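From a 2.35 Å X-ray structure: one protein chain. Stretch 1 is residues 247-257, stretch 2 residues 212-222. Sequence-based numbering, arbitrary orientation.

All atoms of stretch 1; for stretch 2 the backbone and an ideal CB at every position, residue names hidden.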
# COMPACT_ATOMS: atom_id res chain seq x y z
N HIS A 247 4.38 -0.32 21.69
CA HIS A 247 5.47 0.21 20.93
C HIS A 247 5.40 -0.00 19.44
O HIS A 247 5.49 0.97 18.69
CB HIS A 247 6.81 -0.25 21.51
CG HIS A 247 7.22 0.49 22.78
ND1 HIS A 247 6.32 1.18 23.55
CD2 HIS A 247 8.45 0.59 23.43
CE1 HIS A 247 6.96 1.71 24.61
NE2 HIS A 247 8.26 1.35 24.54
N HIS A 248 5.24 -1.24 18.98
CA HIS A 248 5.19 -1.46 17.52
C HIS A 248 3.92 -0.89 16.91
O HIS A 248 3.96 -0.34 15.83
CB HIS A 248 5.46 -2.93 17.14
CG HIS A 248 6.96 -3.26 17.00
ND1 HIS A 248 7.41 -4.38 16.37
CD2 HIS A 248 8.11 -2.56 17.42
CE1 HIS A 248 8.76 -4.40 16.41
NE2 HIS A 248 9.19 -3.29 17.04
N HIS A 249 2.81 -0.91 17.62
CA HIS A 249 1.57 -0.40 17.08
C HIS A 249 1.52 1.09 16.92
O HIS A 249 0.78 1.60 16.03
CB HIS A 249 0.39 -0.85 17.92
CG HIS A 249 0.22 -2.34 17.96
ND1 HIS A 249 -0.75 -2.94 18.69
CD2 HIS A 249 0.94 -3.36 17.34
CE1 HIS A 249 -0.65 -4.27 18.55
NE2 HIS A 249 0.39 -4.53 17.71
N ILE A 250 2.25 1.81 17.79
CA ILE A 250 2.34 3.26 17.76
C ILE A 250 3.11 3.64 16.51
O ILE A 250 2.67 4.54 15.79
CB ILE A 250 3.07 3.86 19.01
CG1 ILE A 250 2.23 3.76 20.30
CG2 ILE A 250 3.35 5.33 18.81
CD1 ILE A 250 3.06 3.87 21.59
N GLU A 251 4.22 2.95 16.20
CA GLU A 251 4.99 3.30 15.00
C GLU A 251 4.24 3.00 13.71
O GLU A 251 4.20 3.83 12.79
CB GLU A 251 6.34 2.63 14.94
CG GLU A 251 7.08 2.58 16.25
CD GLU A 251 8.55 2.26 16.06
OE1 GLU A 251 9.15 2.78 15.07
OE2 GLU A 251 9.08 1.48 16.92
N MET A 252 3.64 1.82 13.63
CA MET A 252 2.80 1.46 12.47
C MET A 252 1.75 2.53 12.26
O MET A 252 1.53 2.98 11.15
CB MET A 252 2.14 0.09 12.67
CG MET A 252 3.12 -1.09 12.75
SD MET A 252 2.28 -2.65 13.15
CE MET A 252 1.19 -2.75 11.74
N ALA A 253 1.11 2.94 13.34
CA ALA A 253 0.11 4.02 13.31
C ALA A 253 0.63 5.32 12.71
O ALA A 253 -0.09 5.99 11.95
CB ALA A 253 -0.41 4.31 14.70
N CYS A 254 1.83 5.71 13.13
CA CYS A 254 2.44 7.00 12.78
C CYS A 254 2.91 6.94 11.36
O CYS A 254 2.74 7.92 10.61
CB CYS A 254 3.60 7.40 13.76
SG CYS A 254 3.02 7.79 15.47
N THR A 255 3.50 5.81 10.96
CA THR A 255 3.77 5.55 9.52
C THR A 255 2.49 5.62 8.67
O THR A 255 2.46 6.31 7.64
CB THR A 255 4.40 4.20 9.31
OG1 THR A 255 5.49 4.04 10.22
CG2 THR A 255 4.88 4.08 7.85
N LEU A 256 1.41 4.98 9.13
CA LEU A 256 0.17 5.02 8.38
C LEU A 256 -0.26 6.45 8.20
O LEU A 256 -0.60 6.86 7.07
CB LEU A 256 -0.96 4.22 9.07
CG LEU A 256 -2.33 4.09 8.37
CD1 LEU A 256 -2.12 3.50 6.97
CD2 LEU A 256 -3.25 3.20 9.17
N LEU A 257 -0.26 7.23 9.28
CA LEU A 257 -0.75 8.64 9.21
C LEU A 257 0.16 9.57 8.37
O LEU A 257 -0.32 10.47 7.70
CB LEU A 257 -1.00 9.21 10.61
CG LEU A 257 -2.11 8.56 11.44
CD1 LEU A 257 -1.98 8.85 12.96
CD2 LEU A 257 -3.41 9.05 10.86
N UNK A 212 9.80 -3.97 8.09
CA UNK A 212 8.84 -4.72 7.24
C UNK A 212 7.41 -4.29 7.52
O UNK A 212 6.63 -4.08 6.62
CB UNK A 212 8.98 -6.23 7.47
N UNK A 213 7.08 -4.15 8.80
CA UNK A 213 5.74 -3.74 9.20
C UNK A 213 5.39 -2.39 8.53
O UNK A 213 4.28 -2.19 8.01
CB UNK A 213 5.65 -3.63 10.72
N UNK A 214 6.37 -1.47 8.54
CA UNK A 214 6.21 -0.15 7.93
C UNK A 214 6.04 -0.21 6.40
O UNK A 214 5.29 0.58 5.85
CB UNK A 214 7.42 0.72 8.28
N UNK A 215 6.69 -1.16 5.71
CA UNK A 215 6.43 -1.42 4.31
C UNK A 215 4.95 -1.78 4.11
O UNK A 215 4.29 -1.20 3.24
CB UNK A 215 7.34 -2.54 3.80
N UNK A 216 4.43 -2.73 4.89
CA UNK A 216 3.04 -3.14 4.74
C UNK A 216 2.13 -1.94 4.92
O UNK A 216 1.25 -1.70 4.12
CB UNK A 216 2.68 -4.24 5.74
N UNK A 217 2.35 -1.18 6.00
CA UNK A 217 1.48 -0.06 6.34
C UNK A 217 1.62 1.06 5.34
O UNK A 217 0.62 1.67 4.99
CB UNK A 217 1.79 0.46 7.75
N UNK A 218 2.83 1.31 4.82
CA UNK A 218 2.98 2.32 3.75
C UNK A 218 2.23 1.95 2.46
O UNK A 218 1.61 2.82 1.83
CB UNK A 218 4.46 2.51 3.43
N UNK A 219 2.28 0.67 2.09
CA UNK A 219 1.59 0.17 0.88
C UNK A 219 0.09 0.37 1.04
O UNK A 219 -0.52 0.95 0.20
CB UNK A 219 1.91 -1.31 0.63
N UNK A 220 -0.46 0.03 2.20
CA UNK A 220 -1.87 0.31 2.46
C UNK A 220 -2.20 1.80 2.35
O UNK A 220 -3.28 2.23 1.83
CB UNK A 220 -2.25 -0.20 3.85
N UNK A 221 -1.26 2.63 2.81
CA UNK A 221 -1.46 4.07 2.71
C UNK A 221 -1.54 4.56 1.29
O UNK A 221 -2.36 5.40 0.96
CB UNK A 221 -0.33 4.81 3.43
N UNK A 222 -0.64 4.08 0.45
CA UNK A 222 -0.61 4.52 -0.97
C UNK A 222 -1.90 4.09 -1.71
O UNK A 222 -2.57 4.87 -2.39
CB UNK A 222 0.61 3.94 -1.68

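The two stretches are helices running in broadly the same direction, with axes 32° apart and 8.6 Å at closest approach, so positions 213, 214, 217, 218 and 221 fall along the contact. Position 212 has nothing of stretch 1 within 5.5 Å of its ideal CB, so the visible atoms leave it unconstrained; it is T212, whose hydroxyl bonds elsewhere in the structure.

At position 213 CA-to-CB points toward stretch 1, and the ideal CB lies 4.1 Å from M252 CG. A methylene chain would pack on M252, while farther along the imidazole of H248 offers a polar edge. A long side chain with a polar end, such as lysine, arginine or glutamine, could use both. The residue is K213: its CB packs against M252, and the extended chain carries NZ to H248 ND1, which it meets near the ring plane in a 3.0 Å hydrogen bond.

Position 214 points sideways, its ideal CB 4.2 Å from T255 CG2, with the T255 hydroxyl close by. A short polar side chain, such as serine, asparagine or aspartate, would suit, although a small apolar one could also fit. N214 bends its end inward, bringing OD1 within 2.9 Å of T255 OG1; T255 OG1 also lies 2.9 Å from E251 O, and the choice of acceptor remains open.

Positions 215 and 216 are little restricted by stretch 1; they are K215, which points away, and T216.

Position 217 points toward stretch 1, its ideal CB 4.2 Å from M252 O. With backbone so near, a compact apolar group such as valine or alanine is favored over a bulky one. V217 places CG1 3.5 Å from L256 CB and 3.3 Å from L256 N, while CG2 meets M252 CE at 3.8 Å.

At position 218 CA-to-CB points sideways, with the ideal CB 4.7 Å from T255 CG2; many side chains would fit, especially those with a flexible aliphatic portion. In R218, CG packs 3.5 Å from T255 CG2, and this methyl also lies over one face of the guanidinium.

Position 219 is out of reach and holds F219. Position 220 points sideways, its ideal CB 4.8 Å from L256 CD1; an apolar residue suits this flank, and I220 occupies it.

At position 221 an ideal CB would point toward stretch 1, 4.2 Å from L256 CD1, but that ideal CB would sit only 3.2 Å from R218 O. Glycine or alanine would be reasonable; G221 leaves its backbone N 4.3 Å from L256 CD1. Position 222, again out of reach, is E222.

Stretch 2 (212-222) TKNKTVRFIGE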
# COMPACT_ATOMS: atom_id res chain seq x y z
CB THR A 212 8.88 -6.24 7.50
OG1 THR A 212 10.22 -6.72 7.34
CG2 THR A 212 7.95 -6.96 6.54
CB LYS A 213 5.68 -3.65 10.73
CG LYS A 213 6.11 -4.94 11.43
CD LYS A 213 6.09 -4.81 12.96
CE LYS A 213 5.88 -6.15 13.66
NZ LYS A 213 5.30 -6.00 15.04
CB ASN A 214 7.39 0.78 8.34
CG ASN A 214 7.29 1.28 9.80
OD1 ASN A 214 6.22 1.28 10.44
ND2 ASN A 214 8.44 1.72 10.34
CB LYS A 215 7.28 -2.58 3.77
CG LYS A 215 7.11 -2.85 2.25
CD LYS A 215 7.22 -4.32 1.83
CE LYS A 215 6.02 -5.17 2.27
NZ LYS A 215 4.94 -5.45 1.25
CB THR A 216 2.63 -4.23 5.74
OG1 THR A 216 3.34 -5.43 5.48
CG2 THR A 216 1.16 -4.51 5.65
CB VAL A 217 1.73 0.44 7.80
CG1 VAL A 217 1.37 1.91 7.93
CG2 VAL A 217 0.94 -0.38 8.79
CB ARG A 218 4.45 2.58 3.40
CG ARG A 218 5.22 3.35 4.47
CD ARG A 218 6.59 3.77 3.97
NE ARG A 218 7.59 3.69 5.04
CZ ARG A 218 7.99 4.72 5.80
NH1 ARG A 218 7.48 5.94 5.63
NH2 ARG A 218 8.91 4.51 6.74
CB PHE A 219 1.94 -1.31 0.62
CG PHE A 219 1.97 -1.71 -0.85
CD1 PHE A 219 1.34 -0.93 -1.85
CD2 PHE A 219 2.65 -2.88 -1.25
CE1 PHE A 219 1.38 -1.31 -3.19
CE2 PHE A 219 2.67 -3.27 -2.60
CZ PHE A 219 2.03 -2.48 -3.56
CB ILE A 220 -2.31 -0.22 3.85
CG1 ILE A 220 -2.27 -1.76 3.82
CG2 ILE A 220 -3.68 0.31 4.18
CD1 ILE A 220 -2.44 -2.52 5.14
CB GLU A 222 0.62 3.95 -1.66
CG GLU A 222 1.93 4.67 -1.30
CD GLU A 222 1.82 6.17 -1.55
OE1 GLU A 222 1.17 6.58 -2.54
OE2 GLU A 222 2.31 6.98 -0.73
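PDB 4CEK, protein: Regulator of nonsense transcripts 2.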